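Local coordinates for protein nadb-ler3 (Gallus gallus, PDB 3WXB) that reduces carbonyl compounds with NAD(P)H as a short-chain dehydrogenase/reductase, and is specifically expressed in the fatty liver of thyroidectomized chickens, at residues 84-89 / 95-100. Numbering follows the deposited sequence.
Sequences VPLEVT and KAAAAS. With NDP (NADPH dihydro-nicotinamide-adenine-dinucleotide phosphate), chain C.
At the adenine end of the Rossmann-fold cofactor site, strand 81-85, third in chain order and at the edge of the parallel sheet, runs out into a loop that helix 91-105 packs against through Ala97. The methyl of Ala97 points at the 84-89 segment and meets two branches there: Val84 CG1 lies 3.8 Å from Ala97 CB, and Leu86 CD1 lies 4.0 Å from the same Ala97 CB. Val84 brings CG1 to the helix because this branch stands anti to its backbone N (chi1 -172°). The backbone carbonyl of Pro85 also faces the methyl, with Pro85 O 4.1 Å from Ala97 CB, so this small side chain sits against strand end and loop alike. The side chains meet through apolar groups alone; Val101 of the same helix adds to the contact at Val84, and Leu147 of helix 130-160 packs on Leu86. In this Rossmann fold the strand is an outermost one within the chain, and its C-terminal loop reads the adenine of NADPH. There the exocyclic amine donates from NDP N6A to Glu87 OE2 (3.0 Å), while Val88 N donates to the ring nitrogen NDP N1A (3.1 Å), both bonds nearly straight. Both methyls of Val88 lie against the adenine, with Val88 CG1 3.6 Å from NDP C2A. The carboxylate is held in turn by the loop: Thr89 N reaches the anti side of Glu87 OE2 at 2.9 Å, 23° out of its plane. Glu87 OE1 pairs with Arg61, which also contacts the cofactor. With an alanine at position 87, the adenine amine and Thr89 N would probably lose their shared acceptor, and Arg61 this carboxylate partner. Glu87 N is hydrogen-bonded to Ser93 OG, a polar tie between the loop and the first turn of helix 91-105.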
ATOM      1  N   VAL A  84     -18.228  -3.113  21.405  1.00 32.56           N
ATOM      2  CA  VAL A  84     -17.327  -4.261  21.276  1.00 32.78           C
ATOM      3  C   VAL A  84     -15.827  -3.870  21.529  1.00 35.75           C
ATOM      4  O   VAL A  84     -15.254  -2.999  20.801  1.00 32.82           O
ATOM      5  CB  VAL A  84     -17.492  -4.972  19.875  1.00 37.44           C
ATOM      6  CG1 VAL A  84     -16.684  -6.290  19.818  1.00 31.74           C
ATOM      7  CG2 VAL A  84     -18.992  -5.268  19.552  1.00 34.48           C
ATOM      8  N   PRO A  85     -15.189  -4.459  22.597  1.00 35.94           N
ATOM      9  CA  PRO A  85     -13.737  -4.194  22.760  1.00 35.51           C
ATOM     10  C   PRO A  85     -12.927  -4.794  21.636  1.00 30.60           C
ATOM     11  O   PRO A  85     -13.133  -5.955  21.254  1.00 31.35           O
ATOM     12  CB  PRO A  85     -13.344  -4.868  24.137  1.00 36.03           C
ATOM     13  CG  PRO A  85     -14.494  -5.856  24.438  1.00 40.02           C
ATOM     14  CD  PRO A  85     -15.736  -5.377  23.635  1.00 37.52           C
ATOM     15  N   LEU A  86     -11.998  -4.003  21.107  1.00 32.21           N
ATOM     16  CA  LEU A  86     -11.189  -4.489  19.977  1.00 34.58           C
ATOM     17  C   LEU A  86      -9.884  -3.698  19.854  1.00 26.75           C
ATOM     18  O   LEU A  86      -9.901  -2.478  19.789  1.00 28.71           O
ATOM     19  CB  LEU A  86     -11.988  -4.374  18.639  1.00 31.09           C
ATOM     20  CG  LEU A  86     -11.277  -4.743  17.305  1.00 29.94           C
ATOM     21  CD1 LEU A  86     -10.756  -6.151  17.276  1.00 28.07           C
ATOM     22  CD2 LEU A  86     -12.209  -4.490  16.030  1.00 24.81           C
ATOM     23  N   GLU A  87      -8.784  -4.420  19.788  1.00 31.00           N
ATOM     24  CA  GLU A  87      -7.477  -3.848  19.463  1.00 30.02           C
ATOM     25  C   GLU A  87      -7.216  -4.412  18.050  1.00 28.14           C
ATOM     26  O   GLU A  87      -6.951  -5.620  17.862  1.00 28.66           O
ATOM     27  CB  GLU A  87      -6.423  -4.289  20.520  1.00 30.83           C
ATOM     28  CG  GLU A  87      -4.949  -4.118  20.093  1.00 33.02           C
ATOM     29  CD  GLU A  87      -4.665  -2.753  19.514  1.00 33.06           C
ATOM     30  OE1 GLU A  87      -4.820  -1.750  20.222  1.00 30.46           O
ATOM     31  OE2 GLU A  87      -4.279  -2.687  18.307  1.00 31.23           O
ATOM     32  N   VAL A  88      -7.322  -3.542  17.040  1.00 30.26           N
ATOM     33  CA  VAL A  88      -7.265  -4.038  15.645  1.00 32.13           C
ATOM     34  C   VAL A  88      -5.912  -4.647  15.229  1.00 31.42           C
ATOM     35  O   VAL A  88      -5.875  -5.455  14.270  1.00 27.48           O
ATOM     36  CB  VAL A  88      -7.782  -2.979  14.551  1.00 27.10           C
ATOM     37  CG1 VAL A  88      -9.082  -2.316  15.020  1.00 29.75           C
ATOM     38  CG2 VAL A  88      -6.738  -1.937  14.294  1.00 24.14           C
ATOM     39  N   THR A  89      -4.816  -4.300  15.935  1.00 32.26           N
ATOM     40  CA  THR A  89      -3.537  -4.917  15.595  1.00 34.53           C
ATOM     41  C   THR A  89      -3.300  -6.299  16.172  1.00 38.72           C
ATOM     42  O   THR A  89      -2.271  -6.931  15.867  1.00 38.37           O
ATOM     43  CB  THR A  89      -2.323  -4.044  15.973  1.00 35.79           C
ATOM     44  OG1 THR A  89      -2.273  -3.872  17.405  1.00 33.58           O
ATOM     45  CG2 THR A  89      -2.416  -2.725  15.266  1.00 33.87           C
ATOM     46  N   LYS A  95     -10.158 -11.985  16.624  1.00 38.03           N
ATOM     47  CA  LYS A  95     -10.841 -13.241  16.772  1.00 40.11           C
ATOM     48  C   LYS A  95     -11.975 -13.152  17.773  1.00 39.80           C
ATOM     49  O   LYS A  95     -13.065 -13.564  17.492  1.00 34.85           O
ATOM     50  CB  LYS A  95      -9.869 -14.345  17.178  1.00 47.53           C
ATOM     51  CG  LYS A  95     -10.424 -15.746  16.991  1.00 51.37           C
ATOM     52  CD  LYS A  95      -9.422 -16.823  17.249  1.00 55.83           C
ATOM     53  CE  LYS A  95     -10.105 -18.128  17.587  1.00 53.95           C
ATOM     54  NZ  LYS A  95      -9.777 -19.197  16.616  1.00 55.94           N
ATOM     55  N   ALA A  96     -11.687 -12.640  18.945  1.00 36.40           N
ATOM     56  CA  ALA A  96     -12.668 -12.616  20.028  1.00 37.41           C
ATOM     57  C   ALA A  96     -13.839 -11.685  19.677  1.00 35.54           C
ATOM     58  O   ALA A  96     -14.993 -11.978  19.997  1.00 35.99           O
ATOM     59  CB  ALA A  96     -11.996 -12.215  21.334  1.00 35.95           C
ATOM     60  N   ALA A  97     -13.557 -10.570  19.007  1.00 32.24           N
ATOM     61  CA  ALA A  97     -14.598  -9.639  18.584  1.00 30.60           C
ATOM     62  C   ALA A  97     -15.560 -10.297  17.584  1.00 32.89           C
ATOM     63  O   ALA A  97     -16.782 -10.195  17.742  1.00 30.43           O
ATOM     64  CB  ALA A  97     -13.987  -8.326  17.993  1.00 29.72           C
ATOM     65  N   ALA A  98     -15.020 -11.044  16.617  1.00 33.38           N
ATOM     66  CA  ALA A  98     -15.863 -11.693  15.611  1.00 34.00           C
ATOM     67  C   ALA A  98     -16.772 -12.729  16.299  1.00 37.04           C
ATOM     68  O   ALA A  98     -17.981 -12.806  16.017  1.00 36.95           O
ATOM     69  CB  ALA A  98     -15.016 -12.377  14.500  1.00 29.53           C
ATOM     70  N   ALA A  99     -16.162 -13.542  17.162  1.00 38.03           N
ATOM     71  CA  ALA A  99     -16.872 -14.596  17.916  1.00 37.04           C
ATOM     72  C   ALA A  99     -17.995 -14.011  18.750  1.00 32.00           C
ATOM     73  O   ALA A  99     -19.082 -14.591  18.835  1.00 38.96           O
ATOM     74  CB  ALA A  99     -15.866 -15.380  18.822  1.00 37.15           C
ATOM     75  N   SER A 100     -17.739 -12.869  19.358  1.00 30.71           N
ATOM     76  CA  SER A 100     -18.718 -12.140  20.177  1.00 32.89           C
ATOM     77  C   SER A 100     -19.874 -11.572  19.345  1.00 35.91           C
ATOM     78  O   SER A 100     -21.076 -11.746  19.674  1.00 32.60           O
ATOM     79  CB  SER A 100     -17.995 -11.049  21.005  1.00 32.26           C
ATOM     80  OG  SER A 100     -18.891 -10.226  21.751  1.00 40.12           O
TER
HETATM   81  PA  NDP C 300      -8.958   9.813  14.835  1.00 27.66           P
HETATM   82  O1A NDP C 300      -7.489   9.853  15.099  1.00 30.20           O
HETATM   83  O2A NDP C 300      -9.715  10.918  15.266  1.00 26.58           O
HETATM   84  O5B NDP C 300      -9.592   8.588  15.413  1.00 24.98           O
HETATM   85  C5B NDP C 300      -8.873   7.326  15.308  1.00 24.03           C
HETATM   86  C4B NDP C 300      -9.801   6.247  15.744  1.00 24.56           C
HETATM   87  O4B NDP C 300      -9.237   4.867  15.391  1.00 24.59           O
HETATM   88  C3B NDP C 300      -9.997   6.200  17.278  1.00 27.33           C
HETATM   89  O3B NDP C 300     -11.318   5.545  17.484  1.00 26.09           O
HETATM   90  C2B NDP C 300      -8.893   5.217  17.706  1.00 26.20           C
HETATM   91  O2B NDP C 300      -9.113   4.611  18.998  1.00 27.95           O
HETATM   92  C1B NDP C 300      -9.013   4.132  16.600  1.00 27.38           C
HETATM   93  N9A NDP C 300      -7.690   3.310  16.522  1.00 29.91           N
HETATM   94  C8A NDP C 300      -6.432   3.694  16.193  1.00 23.21           C
HETATM   95  N7A NDP C 300      -5.621   2.624  16.304  1.00 27.18           N
HETATM   96  C5A NDP C 300      -6.319   1.627  16.825  1.00 27.67           C
HETATM   97  C6A NDP C 300      -5.990   0.363  17.141  1.00 29.24           C
HETATM   98  N6A NDP C 300      -4.715  -0.037  16.987  1.00 28.36           N
HETATM   99  N1A NDP C 300      -6.928  -0.487  17.592  1.00 29.26           N
HETATM  100  C2A NDP C 300      -8.236  -0.086  17.693  1.00 21.55           C
HETATM  101  N3A NDP C 300      -8.555   1.230  17.385  1.00 24.11           N
HETATM  102  C4A NDP C 300      -7.605   2.034  16.920  1.00 28.43           C
HETATM  103  O3  NDP C 300      -9.019   9.577  13.211  1.00 29.92           O
HETATM  104  PN  NDP C 300     -10.252  10.037  12.273  1.00 25.39           P
HETATM  105  O1N NDP C 300      -9.914  11.339  11.713  1.00 25.65           O
HETATM  106  O2N NDP C 300     -11.546   9.794  12.937  1.00 27.21           O
HETATM  107  O5D NDP C 300      -9.986   8.935  11.099  1.00 28.72           O
HETATM  108  C5D NDP C 300     -10.762   7.735  10.906  1.00 23.30           C
HETATM  109  C4D NDP C 300     -10.386   7.148   9.536  1.00 25.72           C
HETATM  110  O4D NDP C 300     -10.565   8.142   8.539  1.00 26.33           O
HETATM  111  C3D NDP C 300      -8.864   6.825   9.535  1.00 23.40           C
HETATM  112  O3D NDP C 300      -8.748   5.586   8.844  1.00 28.71           O
HETATM  113  C2D NDP C 300      -8.231   7.918   8.774  1.00 25.50           C
HETATM  114  O2D NDP C 300      -7.029   7.497   8.134  1.00 23.47           O
HETATM  115  C1D NDP C 300      -9.310   8.266   7.775  1.00 23.73           C
HETATM  116  N1N NDP C 300      -9.131   9.642   7.243  1.00 27.77           N
HETATM  117  C2N NDP C 300      -9.216  10.788   8.048  1.00 20.51           C
HETATM  118  C3N NDP C 300      -9.043  12.058   7.490  1.00 23.12           C
HETATM  119  C7N NDP C 300      -9.176  13.240   8.243  1.00 28.98           C
HETATM  120  O7N NDP C 300      -8.978  14.327   7.696  1.00 28.86           O
HETATM  121  N7N NDP C 300      -9.646  13.124   9.524  1.00 27.18           N
HETATM  122  C4N NDP C 300      -8.726  12.189   6.122  1.00 23.97           C
HETATM  123  C5N NDP C 300      -8.618  11.069   5.287  1.00 23.35           C
HETATM  124  C6N NDP C 300      -8.788   9.786   5.832  1.00 22.77           C
HETATM  125  P2B NDP C 300      -8.454   5.288  20.354  1.00 31.05           P
HETATM  126  O1X NDP C 300      -8.426   4.050  21.147  1.00 29.65           O
HETATM  127  O2X NDP C 300      -9.426   6.347  20.662  1.00 33.32           O
HETATM  128  O3X NDP C 300      -7.109   5.754  19.922  1.00 29.09           O